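Local atomic coordinates of endo-beta-mannanase (Opitutaceae bacterium TAV5, PDB entry 7BOB), a protein that probably removes mannose units from the ends of beta-1,4-linked mannan chains as a homotrimeric, exo-acting family 5 glycoside hydrolase. Residues T452-I457 / N479-M484; A474-V478 / F515-M519; T384-P390 / R444-V450; S538-L542 / S553-D557; L436-V442 / W463-G468. All blocks are in the same frame, centred on the assembly; numbering follows the deposited sequence.

Contact 1 of 5, residues T452-I457 / N479-M484; sequences TGLDEI and NWAQAM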
# COMPACT_ATOMS: atom_id res chain seq x y z
N THR A 452 -5.67 3.95 -24.78
CA THR A 452 -5.68 4.88 -25.90
C THR A 452 -6.99 5.63 -25.93
O THR A 452 -8.06 5.01 -25.89
CB THR A 452 -5.51 4.14 -27.23
OG1 THR A 452 -6.57 3.19 -27.35
CG2 THR A 452 -4.16 3.41 -27.32
N GLY A 453 -6.93 6.96 -26.01
CA GLY A 453 -8.13 7.75 -26.04
C GLY A 453 -8.72 7.86 -27.43
O GLY A 453 -8.23 7.30 -28.41
N LEU A 454 -9.83 8.60 -27.51
CA LEU A 454 -10.55 8.74 -28.77
C LEU A 454 -9.68 9.35 -29.86
O LEU A 454 -9.70 8.89 -31.01
CB LEU A 454 -11.80 9.59 -28.54
CG LEU A 454 -12.52 9.94 -29.83
CD1 LEU A 454 -13.00 8.66 -30.47
CD2 LEU A 454 -13.67 10.89 -29.56
N ASP A 455 -8.92 10.41 -29.54
CA ASP A 455 -8.09 11.05 -30.56
C ASP A 455 -7.03 10.09 -31.06
O ASP A 455 -6.79 9.98 -32.28
CB ASP A 455 -7.44 12.33 -30.00
CG ASP A 455 -6.87 12.15 -28.59
OD1 ASP A 455 -6.92 11.02 -28.06
OD2 ASP A 455 -6.38 13.15 -27.99
N GLU A 456 -6.42 9.33 -30.15
CA GLU A 456 -5.43 8.34 -30.57
C GLU A 456 -6.04 7.31 -31.50
O GLU A 456 -5.41 6.92 -32.50
CB GLU A 456 -4.82 7.67 -29.36
CG GLU A 456 -4.19 8.67 -28.40
CD GLU A 456 -3.63 7.99 -27.18
OE1 GLU A 456 -2.54 7.37 -27.30
OE2 GLU A 456 -4.28 8.08 -26.10
N ILE A 457 -7.27 6.87 -31.21
CA ILE A 457 -7.92 5.87 -32.06
C ILE A 457 -8.16 6.42 -33.46
O ILE A 457 -7.82 5.79 -34.46
CB ILE A 457 -9.23 5.37 -31.42
CG1 ILE A 457 -8.91 4.57 -30.15
CG2 ILE A 457 -10.00 4.48 -32.39
CD1 ILE A 457 -9.99 4.65 -29.08
N ASN A 479 -12.27 2.38 -23.61
CA ASN A 479 -12.37 3.25 -24.77
C ASN A 479 -12.95 2.54 -25.99
O ASN A 479 -12.71 2.96 -27.13
CB ASN A 479 -11.01 3.85 -25.10
CG ASN A 479 -10.61 4.92 -24.10
OD1 ASN A 479 -11.19 6.01 -24.09
ND2 ASN A 479 -9.66 4.60 -23.21
N TRP A 480 -13.72 1.48 -25.77
CA TRP A 480 -14.26 0.68 -26.86
C TRP A 480 -15.69 1.16 -27.11
O TRP A 480 -16.64 0.68 -26.49
CB TRP A 480 -14.19 -0.80 -26.53
CG TRP A 480 -14.37 -1.70 -27.71
CD1 TRP A 480 -15.23 -1.51 -28.76
CD2 TRP A 480 -13.70 -2.94 -27.95
NE1 TRP A 480 -15.12 -2.56 -29.65
CE2 TRP A 480 -14.19 -3.45 -29.17
CE3 TRP A 480 -12.73 -3.67 -27.26
CZ2 TRP A 480 -13.73 -4.65 -29.72
CZ3 TRP A 480 -12.29 -4.87 -27.79
CH2 TRP A 480 -12.79 -5.35 -29.02
N ALA A 481 -15.83 2.12 -28.02
CA ALA A 481 -17.15 2.53 -28.49
C ALA A 481 -17.17 2.47 -30.02
O ALA A 481 -16.53 1.59 -30.60
CB ALA A 481 -17.51 3.92 -27.97
N GLN A 482 -17.88 3.39 -30.68
CA GLN A 482 -17.99 3.29 -32.14
C GLN A 482 -16.63 3.34 -32.80
O GLN A 482 -16.31 2.48 -33.63
CB GLN A 482 -18.90 4.39 -32.70
CG GLN A 482 -20.36 4.30 -32.25
CD GLN A 482 -20.64 5.16 -31.01
OE1 GLN A 482 -19.72 5.49 -30.24
NE2 GLN A 482 -21.90 5.53 -30.82
N ALA A 483 -15.79 4.32 -32.42
CA ALA A 483 -14.51 4.51 -33.10
C ALA A 483 -13.65 3.26 -33.03
O ALA A 483 -13.17 2.76 -34.05
CB ALA A 483 -13.75 5.71 -32.53
N MET A 484 -13.46 2.71 -31.82
CA MET A 484 -12.65 1.50 -31.70
C MET A 484 -13.29 0.33 -32.45
O MET A 484 -12.58 -0.46 -33.09
CB MET A 484 -12.43 1.15 -30.24
CG MET A 484 -11.44 0.01 -30.05
SD MET A 484 -11.15 -0.42 -28.31
CE MET A 484 -10.24 1.02 -27.75
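Ile-457 and Leu-454 meet Ala-483 and Met-484 in a buried, apolar contact between two helix starts of the C-terminal alpha/beta domain. Helices 454-465 and 482-488 here follow the C-terminal ends of the neighbouring parallel strands 444-448 and 469-473 of a sheet with flavodoxin-like strand order. Ala-483 CB is met by two branches, Leu-454 CD1 at 3.7 Å and Ile-457 CG2 at 3.9 Å. The other arm of Ile-457, with CG1 anti to the carbonyl carbon (chi1 -68°), carries CD1 to 3.7 Å from Asn-479 O and 3.9 Å from Met-484 CE; the methionine chain bends at its last torsion. No hydrogen bond crosses between the segments, although Thr-452 O lies close against the Asn-479 amide. That amide is held by other partners: OD1 accepts from Asn-333 N of the second subunit and ND2 donates to Asp-476 in its own chain, so the contact backs onto a subunit interface of the trimer. Gly-453 is the N-cap of helix 454-465; Gly-453 N donates to Glu-456 OE2 at 2.9 Å, almost straight (174°), from above the carboxylate plane.

Contact 2 of 5, residues A474-V478 / F515-M519; sequences APDPV and FLRGM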
# COMPACT_ATOMS: atom_id res chain seq x y z
N ALA A 474 -4.65 -6.28 -26.83
CA ALA A 474 -5.64 -5.99 -25.80
C ALA A 474 -6.22 -4.59 -25.95
O ALA A 474 -5.92 -3.71 -25.13
CB ALA A 474 -5.03 -6.15 -24.41
N PRO A 475 -7.03 -4.32 -26.97
CA PRO A 475 -7.70 -3.02 -27.04
C PRO A 475 -8.53 -2.77 -25.78
O PRO A 475 -8.97 -3.70 -25.11
CB PRO A 475 -8.59 -3.12 -28.28
CG PRO A 475 -8.44 -4.54 -28.79
CD PRO A 475 -7.19 -5.10 -28.21
N ASP A 476 -8.69 -1.50 -25.45
CA ASP A 476 -9.12 -1.12 -24.12
C ASP A 476 -10.64 -1.00 -24.06
O ASP A 476 -11.21 -0.14 -24.74
CB ASP A 476 -8.47 0.20 -23.72
CG ASP A 476 -8.97 0.74 -22.39
OD1 ASP A 476 -9.57 -0.02 -21.60
OD2 ASP A 476 -8.72 1.95 -22.14
N PRO A 477 -11.32 -1.82 -23.25
CA PRO A 477 -12.79 -1.72 -23.20
C PRO A 477 -13.28 -0.37 -22.71
O PRO A 477 -14.36 0.08 -23.12
CB PRO A 477 -13.19 -2.85 -22.23
CG PRO A 477 -11.96 -3.73 -22.12
CD PRO A 477 -10.78 -2.83 -22.33
N VAL A 478 -12.51 0.30 -21.85
CA VAL A 478 -12.91 1.62 -21.37
C VAL A 478 -13.01 2.61 -22.53
O VAL A 478 -13.80 3.56 -22.48
CB VAL A 478 -11.96 2.10 -20.26
CG1 VAL A 478 -12.11 3.60 -19.98
CG2 VAL A 478 -12.25 1.31 -18.98
N PHE A 515 -5.82 -10.18 -18.70
CA PHE A 515 -6.69 -9.47 -19.61
C PHE A 515 -6.73 -8.03 -19.16
O PHE A 515 -6.59 -7.73 -17.97
CB PHE A 515 -8.10 -10.12 -19.64
CG PHE A 515 -8.05 -11.57 -20.06
CD1 PHE A 515 -7.91 -12.57 -19.11
CD2 PHE A 515 -8.08 -11.93 -21.40
CE1 PHE A 515 -7.81 -13.91 -19.49
CE2 PHE A 515 -7.99 -13.25 -21.78
CZ PHE A 515 -7.86 -14.25 -20.81
N LEU A 516 -6.89 -7.13 -20.12
CA LEU A 516 -6.66 -5.72 -19.81
C LEU A 516 -7.71 -5.23 -18.83
O LEU A 516 -8.91 -5.46 -19.01
CB LEU A 516 -6.67 -4.88 -21.09
CG LEU A 516 -5.93 -3.54 -20.99
CD1 LEU A 516 -4.41 -3.74 -20.94
CD2 LEU A 516 -6.31 -2.62 -22.15
N ARG A 517 -7.23 -4.57 -17.77
CA ARG A 517 -8.05 -4.12 -16.65
C ARG A 517 -8.75 -5.28 -15.96
O ARG A 517 -9.74 -5.08 -15.28
CB ARG A 517 -9.07 -3.06 -17.08
CG ARG A 517 -8.48 -1.86 -17.78
CD ARG A 517 -9.58 -0.84 -18.03
NE ARG A 517 -9.15 0.29 -18.84
CZ ARG A 517 -8.70 1.44 -18.33
NH1 ARG A 517 -8.62 1.60 -17.01
NH2 ARG A 517 -8.34 2.45 -19.14
N GLY A 518 -8.25 -6.51 -16.14
CA GLY A 518 -8.86 -7.64 -15.48
C GLY A 518 -10.18 -8.09 -16.06
O GLY A 518 -10.86 -8.93 -15.45
N MET A 519 -10.59 -7.55 -17.21
CA MET A 519 -11.88 -7.87 -17.80
C MET A 519 -11.69 -8.48 -19.18
O MET A 519 -10.76 -8.15 -19.93
CB MET A 519 -12.76 -6.63 -17.91
CG MET A 519 -13.18 -6.10 -16.55
SD MET A 519 -14.41 -4.79 -16.65
CE MET A 519 -13.41 -3.43 -17.28
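Arg-517 grips Asp-476 side-on with two nitrogens, one to each carboxylate oxygen. Arg-517 NE donates to Asp-476 OD1 over 2.8 Å at 169°, and Arg-517 NH2 donates to Asp-476 OD2 over 3.1 Å. Both oxygens lie close to the guanidinium plane and are met on their syn sides, while the two flat groups stay 26° apart. Over one face of the guanidinium comes Val-478, its CG2 3.3 Å from Arg-517 NE, near the rim and not over the centre. With chi1 at 174°, Asp-476 CG points away from the residue's own N, and an Asx turn holds the carboxylate there: Val-478 N donates to Asp-476 OD1 at 3.0 Å, from the face of the carboxylate opposite to that used by Arg-517 NE. This turn lies in the loop that leaves parallel strand 469-473 of the alpha/beta domain, and it is pinned here to the loop between strands 508-512 and 520-525. A leucine in place of Asp-476 would probably leave the Arg-517 guanidinium without its countercharge and the Val-478 amide without its turn acceptor. Beside the ion pair, Leu-516 lies against the bend of 474-476: its CD2 is 3.2 Å from Ala-474 O and 3.7 Å from Asp-476 CA, and its CB meets Ala-474 CB. Farther out, Arg-517 NH2 donates to Pro-402 O while the guanidinium makes a cation-pi contact with Phe-451. Across the subunit boundary, Arg-517 O accepts from Asn-246 ND2 of the second subunit.

Contact 3 of 5, residues T384-P390 / R444-V450; sequences TVHLYWP and RIIITGV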
# COMPACT_ATOMS: atom_id res chain seq x y z
N THR A 384 12.17 -2.07 -38.36
CA THR A 384 11.17 -2.88 -39.05
C THR A 384 9.84 -2.98 -38.28
O THR A 384 8.93 -3.68 -38.74
CB THR A 384 11.74 -4.27 -39.31
OG1 THR A 384 12.02 -4.91 -38.06
CG2 THR A 384 13.06 -4.17 -40.09
N VAL A 385 9.71 -2.30 -37.13
CA VAL A 385 8.51 -2.29 -36.30
C VAL A 385 8.67 -1.27 -35.18
O VAL A 385 9.78 -1.05 -34.67
CB VAL A 385 8.22 -3.70 -35.74
CG1 VAL A 385 9.12 -4.03 -34.53
CG2 VAL A 385 6.78 -3.84 -35.40
N HIS A 386 7.57 -0.62 -34.79
CA HIS A 386 7.59 0.46 -33.80
C HIS A 386 6.61 0.16 -32.65
O HIS A 386 5.45 -0.16 -32.89
CB HIS A 386 7.23 1.81 -34.44
CG HIS A 386 8.31 2.38 -35.30
ND1 HIS A 386 8.63 1.86 -36.54
CD2 HIS A 386 9.15 3.43 -35.11
CE1 HIS A 386 9.62 2.56 -37.07
NE2 HIS A 386 9.95 3.52 -36.22
N LEU A 387 7.09 0.27 -31.42
CA LEU A 387 6.23 0.16 -30.25
C LEU A 387 5.54 1.49 -29.98
O LEU A 387 6.15 2.55 -30.11
CB LEU A 387 7.06 -0.27 -29.03
CG LEU A 387 7.81 -1.59 -29.15
CD1 LEU A 387 8.81 -1.71 -28.00
CD2 LEU A 387 6.83 -2.74 -29.15
N TYR A 388 4.26 1.42 -29.62
CA TYR A 388 3.43 2.62 -29.46
C TYR A 388 3.63 3.22 -28.07
O TYR A 388 3.34 2.56 -27.06
CB TYR A 388 1.96 2.28 -29.71
CG TYR A 388 1.03 3.47 -29.69
CD1 TYR A 388 0.24 3.74 -28.57
CD2 TYR A 388 0.92 4.31 -30.78
CE1 TYR A 388 -0.62 4.82 -28.54
CE2 TYR A 388 0.05 5.39 -30.77
CZ TYR A 388 -0.71 5.64 -29.64
OH TYR A 388 -1.58 6.70 -29.59
N TRP A 389 4.15 4.46 -28.01
CA TRP A 389 4.24 5.24 -26.77
C TRP A 389 2.96 6.06 -26.64
O TRP A 389 2.67 6.88 -27.51
CB TRP A 389 5.46 6.15 -26.81
CG TRP A 389 5.73 7.02 -25.58
CD1 TRP A 389 5.07 8.16 -25.23
CD2 TRP A 389 6.73 6.81 -24.57
NE1 TRP A 389 5.60 8.68 -24.09
CE2 TRP A 389 6.63 7.88 -23.66
CE3 TRP A 389 7.72 5.84 -24.36
CZ2 TRP A 389 7.44 8.00 -22.53
CZ3 TRP A 389 8.55 5.97 -23.23
CH2 TRP A 389 8.39 7.04 -22.33
N PRO A 390 2.13 5.83 -25.61
CA PRO A 390 0.79 6.44 -25.59
C PRO A 390 0.84 7.95 -25.41
O PRO A 390 1.78 8.50 -24.83
CB PRO A 390 0.10 5.76 -24.40
CG PRO A 390 1.23 5.28 -23.52
CD PRO A 390 2.37 4.93 -24.47
N ARG A 444 4.84 -0.48 -39.40
CA ARG A 444 4.25 -1.45 -38.50
C ARG A 444 4.31 -0.92 -37.07
O ARG A 444 5.37 -0.46 -36.61
CB ARG A 444 4.96 -2.80 -38.62
CG ARG A 444 5.26 -3.16 -40.08
CD ARG A 444 5.40 -4.64 -40.28
NE ARG A 444 6.70 -5.13 -39.84
CZ ARG A 444 6.98 -6.41 -39.68
NH1 ARG A 444 6.06 -7.33 -39.93
NH2 ARG A 444 8.19 -6.78 -39.27
N ILE A 445 3.16 -0.98 -36.39
CA ILE A 445 2.99 -0.43 -35.05
C ILE A 445 2.40 -1.51 -34.16
O ILE A 445 1.39 -2.12 -34.51
CB ILE A 445 2.09 0.82 -35.04
CG1 ILE A 445 2.83 2.03 -35.64
CG2 ILE A 445 1.66 1.13 -33.61
CD1 ILE A 445 1.98 3.28 -35.74
N ILE A 446 3.04 -1.74 -33.01
CA ILE A 446 2.56 -2.69 -32.02
C ILE A 446 2.12 -1.91 -30.80
O ILE A 446 2.89 -1.11 -30.25
CB ILE A 446 3.62 -3.73 -31.65
CG1 ILE A 446 4.06 -4.51 -32.88
CG2 ILE A 446 3.06 -4.70 -30.62
CD1 ILE A 446 5.11 -5.54 -32.56
N ILE A 447 0.88 -2.12 -30.38
CA ILE A 447 0.36 -1.53 -29.16
C ILE A 447 0.37 -2.61 -28.09
O ILE A 447 -0.30 -3.65 -28.23
CB ILE A 447 -1.05 -0.95 -29.37
CG1 ILE A 447 -1.04 0.11 -30.47
CG2 ILE A 447 -1.59 -0.41 -28.06
CD1 ILE A 447 -2.41 0.74 -30.75
N THR A 448 1.14 -2.39 -27.03
CA THR A 448 1.38 -3.41 -26.01
C THR A 448 0.43 -3.26 -24.82
O THR A 448 0.85 -3.03 -23.69
CB THR A 448 2.84 -3.35 -25.54
OG1 THR A 448 3.10 -2.04 -24.98
CG2 THR A 448 3.78 -3.62 -26.71
N GLY A 449 -0.87 -3.43 -25.07
CA GLY A 449 -1.85 -3.30 -24.01
C GLY A 449 -1.73 -2.01 -23.23
O GLY A 449 -1.61 -2.03 -22.00
N VAL A 450 -1.69 -0.87 -23.92
CA VAL A 450 -1.75 0.41 -23.24
C VAL A 450 -3.06 1.07 -23.62
O VAL A 450 -3.72 0.70 -24.60
CB VAL A 450 -0.56 1.33 -23.58
CG1 VAL A 450 0.73 0.74 -23.01
CG2 VAL A 450 -0.44 1.53 -25.09
O HOH W 1 2.75 -0.18 -26.79
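Two adjacent parallel strands, 385-389 and 444-448, second and third in the C-terminal domain sheet, run in register here, His-386 paired with Ile-445 and Leu-387 with Ile-446. Three backbone bonds form the ladder: His-386 N to Arg-444 O, Ile-446 N to His-386 O and Tyr-388 N to Ile-446 O, each 2.9 Å. Where the strands diverge, a water takes the next rung, donating to Tyr-388 O and accepting from Thr-448 N at 2.7 Å. At the other end Arg-444 clamps Thr-384 O side-on with NE (2.9 Å) and NH2 (3.2 Å); a bend at chi3 (-78°) turns the guanidinium so that the carbonyl oxygen lies in its plane. Its NH2 also forms a salt bridge with Glu-425. On the face toward helix 406-422, Val-385 CG2 meets Ile-446 CD1 at 3.7 Å, and Leu-387 lies alongside Ile-446 with CD2 reaching Thr-448 CG2. On the other face Tyr-388 CB rests 3.8 Å from Ile-447 CG1, its ring edge is met by Val-450 CG2 and its hydroxyl is hydrogen-bonded to Glu-456 OE1. His-386 ND1 is buried with no polar partner in the model. Strand 427-431 lies on the far side of 385-389, and this 2-1-3 order, with helix 406-422 on one face and 454-465 on the other, is typical of flavodoxin-like alpha/beta folds.

Contact 4 of 5, residues S538-L542 / S553-D557; sequences SPLVL and SVLAD
Val-541 and Val-554 form a non-hydrogen-bonded antiparallel pair, their side chains side by side and both CG2 methyls 4.1 Å apart, while Leu-542 and Ser-553 make the adjoining hydrogen-bonded pair. In the latter, Leu-542 N donates to Ser-553 O at 2.8 Å in the carbonyl plane. The return bond, Ser-553 N to Leu-542 O at 2.9 Å, is more bent (141°), with the donor above the plane of the Leu-542 carbonyl. Ser-553 O also receives the CA-H of Val-541, CA to O 3.3 Å. Leu-540 O is met by Leu-555 N at 2.9 Å and nearly straight, 177°, which ties the strand to an inverse gamma turn centred on Leu-555; the turn's own bond, Ala-556 N to Val-554 O, is weak. Leu-555 CG packs 3.6 Å from the same Leu-540 O. A classic beta bulge, Leu-540 and Val-541 both facing Met-532, takes up the backbone of strand 539-546 on its other side. The Val-554 backbone is hydrogen-bonded to Trp-472, and Asp-557 caps helix 558-564 and pairs with Arg-412. The hairpin 539-546/549-554 is thus flanked by antiparallel edge strand 529-533 and parallel strand 469-473, with Ile-523 of strand 520-525 against Leu-542 and Leu-555.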
# COMPACT_ATOMS: atom_id res chain seq x y z
N SER A 538 -14.34 -19.53 -28.94
CA SER A 538 -14.69 -18.11 -29.06
C SER A 538 -13.54 -17.28 -29.65
O SER A 538 -12.36 -17.66 -29.57
CB SER A 538 -15.08 -17.56 -27.69
OG SER A 538 -13.96 -17.46 -26.83
N PRO A 539 -13.86 -16.14 -30.27
CA PRO A 539 -12.83 -15.34 -30.95
C PRO A 539 -11.79 -14.81 -29.96
O PRO A 539 -12.13 -14.30 -28.89
CB PRO A 539 -13.63 -14.20 -31.59
CG PRO A 539 -15.06 -14.70 -31.61
CD PRO A 539 -15.19 -15.52 -30.40
N LEU A 540 -10.51 -14.94 -30.35
CA LEU A 540 -9.38 -14.47 -29.56
C LEU A 540 -8.44 -13.54 -30.33
O LEU A 540 -7.94 -12.58 -29.75
CB LEU A 540 -8.59 -15.67 -29.01
CG LEU A 540 -7.42 -15.27 -28.11
CD1 LEU A 540 -7.90 -14.41 -26.95
CD2 LEU A 540 -6.66 -16.50 -27.62
N VAL A 541 -8.19 -13.80 -31.62
CA VAL A 541 -7.43 -12.89 -32.48
C VAL A 541 -8.29 -12.53 -33.69
O VAL A 541 -8.75 -13.42 -34.42
CB VAL A 541 -6.09 -13.49 -32.94
CG1 VAL A 541 -5.34 -12.47 -33.79
CG2 VAL A 541 -5.22 -13.91 -31.75
N LEU A 542 -8.51 -11.24 -33.90
CA LEU A 542 -9.22 -10.73 -35.06
C LEU A 542 -8.25 -10.11 -36.06
O LEU A 542 -7.14 -9.68 -35.70
CB LEU A 542 -10.26 -9.68 -34.65
CG LEU A 542 -11.17 -9.97 -33.47
CD1 LEU A 542 -12.13 -8.81 -33.27
CD2 LEU A 542 -11.93 -11.28 -33.70
N SER A 553 -5.99 -7.58 -34.01
CA SER A 553 -6.31 -7.33 -32.60
C SER A 553 -6.30 -8.63 -31.81
O SER A 553 -6.92 -9.62 -32.22
CB SER A 553 -7.67 -6.63 -32.45
OG SER A 553 -7.84 -5.54 -33.34
N VAL A 554 -5.62 -8.63 -30.66
CA VAL A 554 -5.59 -9.78 -29.75
C VAL A 554 -6.39 -9.42 -28.50
O VAL A 554 -6.07 -8.44 -27.82
CB VAL A 554 -4.15 -10.17 -29.37
CG1 VAL A 554 -4.15 -11.33 -28.38
CG2 VAL A 554 -3.32 -10.50 -30.62
N LEU A 555 -7.39 -10.23 -28.18
CA LEU A 555 -8.26 -9.97 -27.04
C LEU A 555 -7.69 -10.56 -25.76
O LEU A 555 -8.37 -11.27 -25.03
CB LEU A 555 -9.67 -10.50 -27.32
CG LEU A 555 -10.26 -10.00 -28.65
CD1 LEU A 555 -11.64 -10.58 -28.92
CD2 LEU A 555 -10.30 -8.48 -28.66
N ALA A 556 -6.42 -10.29 -25.49
CA ALA A 556 -5.80 -10.70 -24.24
C ALA A 556 -4.62 -9.78 -23.98
O ALA A 556 -4.09 -9.15 -24.91
CB ALA A 556 -5.34 -12.16 -24.26
N ASP A 557 -4.24 -9.67 -22.71
CA ASP A 557 -3.08 -8.86 -22.35
C ASP A 557 -1.83 -9.72 -22.51
O ASP A 557 -1.34 -10.33 -21.55
CB ASP A 557 -3.22 -8.32 -20.93
CG ASP A 557 -2.22 -7.23 -20.62
OD1 ASP A 557 -1.18 -7.16 -21.32
OD2 ASP A 557 -2.47 -6.47 -19.67

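Contact 5 of 5, residues L436-V442 / W463-G468; sequences LPSPSEV and WVEQGG
The loop 436-442 bends past the C-terminal end of helix 454-465, bringing Pro-439 CA to 5.2 Å from Gly-468 CA. The helix side of the contact is built round Trp-463, whose CG stands anti to the backbone N (chi1 178°) and sends the indole out against the loop. Pro-439 CG makes an off-centre CH-pi contact with the five-membered ring, 4.2 Å from its centroid, and also lies 3.5 Å from Gln-466 O. At the ring edge Trp-463 NE1 donates a weak bond to Val-442 O, 3.2 Å long and bent to 133°, and Trp-463 CD1 comes 3.1 Å from Pro-437 O. Leu-436 crosses the tryptophan at about a right angle, Leu-436 CD1 to Trp-463 CB 3.7 Å. The helix closes in a Schellman motif: Gly-468 N donates to Trp-463 O and Gly-467 N to Val-464 O, with Gly-467 (positive phi) as C-prime residue. Gly-468 CA lies over one face of the indole, where a CB would collide with Trp-463 CE3. Replacing Trp-463 by an alanine would probably open a gap between Pro-439 and Leu-436 and deprive Val-442 O of its weak indole donor. On the sheet side, Trp-463 packs against Leu-470 of strand 469-473.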
# COMPACT_ATOMS: atom_id res chain seq x y z
N LEU A 436 0.87 10.78 -36.52
CA LEU A 436 1.62 9.56 -36.77
C LEU A 436 2.39 9.67 -38.09
O LEU A 436 1.87 10.19 -39.08
CB LEU A 436 0.70 8.34 -36.81
CG LEU A 436 0.17 7.85 -35.45
CD1 LEU A 436 -0.75 6.64 -35.64
CD2 LEU A 436 1.30 7.50 -34.50
N PRO A 437 3.64 9.22 -38.11
CA PRO A 437 4.40 9.20 -39.38
C PRO A 437 3.64 8.42 -40.44
O PRO A 437 3.01 7.40 -40.15
CB PRO A 437 5.71 8.50 -39.00
CG PRO A 437 5.84 8.71 -37.52
CD PRO A 437 4.43 8.71 -36.98
N SER A 438 3.72 8.90 -41.67
CA SER A 438 3.04 8.22 -42.76
C SER A 438 3.60 6.79 -42.87
O SER A 438 4.74 6.53 -42.48
CB SER A 438 3.22 8.97 -44.07
OG SER A 438 2.60 8.28 -45.14
N PRO A 439 2.79 5.84 -43.35
CA PRO A 439 3.21 4.43 -43.33
C PRO A 439 4.45 4.11 -44.16
O PRO A 439 4.95 2.99 -44.06
CB PRO A 439 1.98 3.68 -43.86
CG PRO A 439 0.83 4.58 -43.60
CD PRO A 439 1.37 6.00 -43.71
N SER A 440 4.96 5.05 -44.97
CA SER A 440 6.22 4.79 -45.66
C SER A 440 7.41 4.91 -44.71
O SER A 440 8.44 4.24 -44.91
CB SER A 440 6.38 5.73 -46.86
OG SER A 440 5.90 7.04 -46.59
N GLU A 441 7.30 5.74 -43.66
CA GLU A 441 8.32 5.85 -42.62
C GLU A 441 8.12 4.80 -41.52
O GLU A 441 9.00 3.98 -41.25
CB GLU A 441 8.32 7.26 -42.01
CG GLU A 441 8.03 8.37 -43.00
CD GLU A 441 9.13 8.51 -44.05
OE1 GLU A 441 10.33 8.47 -43.68
OE2 GLU A 441 8.80 8.65 -45.26
N VAL A 442 6.96 4.84 -40.85
CA VAL A 442 6.63 3.88 -39.80
C VAL A 442 5.54 2.97 -40.37
O VAL A 442 4.37 3.35 -40.50
CB VAL A 442 6.19 4.59 -38.51
CG1 VAL A 442 5.58 3.62 -37.53
CG2 VAL A 442 7.39 5.31 -37.86
N TRP A 463 -4.00 6.49 -40.01
CA TRP A 463 -2.73 5.84 -40.31
C TRP A 463 -2.94 4.45 -40.93
O TRP A 463 -2.28 4.10 -41.92
CB TRP A 463 -1.89 5.73 -39.03
CG TRP A 463 -0.57 5.03 -39.25
CD1 TRP A 463 0.55 5.57 -39.79
CD2 TRP A 463 -0.25 3.67 -38.94
NE1 TRP A 463 1.56 4.63 -39.84
CE2 TRP A 463 1.10 3.46 -39.32
CE3 TRP A 463 -0.96 2.61 -38.35
CZ2 TRP A 463 1.75 2.24 -39.14
CZ3 TRP A 463 -0.31 1.39 -38.18
CH2 TRP A 463 1.03 1.21 -38.58
N VAL A 464 -3.83 3.64 -40.35
CA VAL A 464 -4.07 2.31 -40.91
C VAL A 464 -4.68 2.42 -42.30
O VAL A 464 -4.39 1.60 -43.18
CB VAL A 464 -4.97 1.47 -39.97
CG1 VAL A 464 -5.40 0.17 -40.65
CG2 VAL A 464 -4.28 1.17 -38.62
N GLU A 465 -5.52 3.43 -42.52
CA GLU A 465 -6.18 3.59 -43.80
C GLU A 465 -5.18 3.82 -44.93
O GLU A 465 -5.39 3.36 -46.06
CB GLU A 465 -7.18 4.74 -43.75
CG GLU A 465 -8.60 4.28 -43.87
CD GLU A 465 -9.57 5.44 -43.98
OE1 GLU A 465 -10.77 5.16 -44.23
OE2 GLU A 465 -9.13 6.61 -43.80
N GLN A 466 -4.09 4.54 -44.66
CA GLN A 466 -3.04 4.76 -45.64
C GLN A 466 -2.04 3.62 -45.72
O GLN A 466 -1.03 3.75 -46.40
CB GLN A 466 -2.27 6.07 -45.35
CG GLN A 466 -3.12 7.25 -44.93
CD GLN A 466 -2.26 8.37 -44.31
OE1 GLN A 466 -1.06 8.49 -44.59
NE2 GLN A 466 -2.88 9.18 -43.44
N GLY A 467 -2.27 2.51 -45.02
CA GLY A 467 -1.46 1.32 -45.23
C GLY A 467 -0.74 0.80 -44.01
O GLY A 467 -0.04 -0.22 -44.11
N GLY A 468 -0.87 1.43 -42.85
CA GLY A 468 -0.21 0.92 -41.66
C GLY A 468 -0.70 -0.47 -41.30
O GLY A 468 -1.89 -0.78 -41.41

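All five contacts lie in the C-terminal alpha/beta domain. Contacts 3 and 4 reach one sheet and are held by backbone ladders, parallel in the buried strands 385-389 and 444-448 and antiparallel at the hairpin. Contacts 1 and 5 share helix 454-465, gripping its start and its end: the first is buried and apolar, the second partly buried, around an indole. Contact 2, also partly buried, joins two loops by a salt bridge. It hydrogen-bonds to contact 4 through Ala-474 N and Val-554 O, 2.8 Å apart. Contacts 1 and 2 both touch the second subunit, whereas 3, 4 and 5 meet no other chain. Contact 3 packs against contact 5 through Ile-445 and Trp-463.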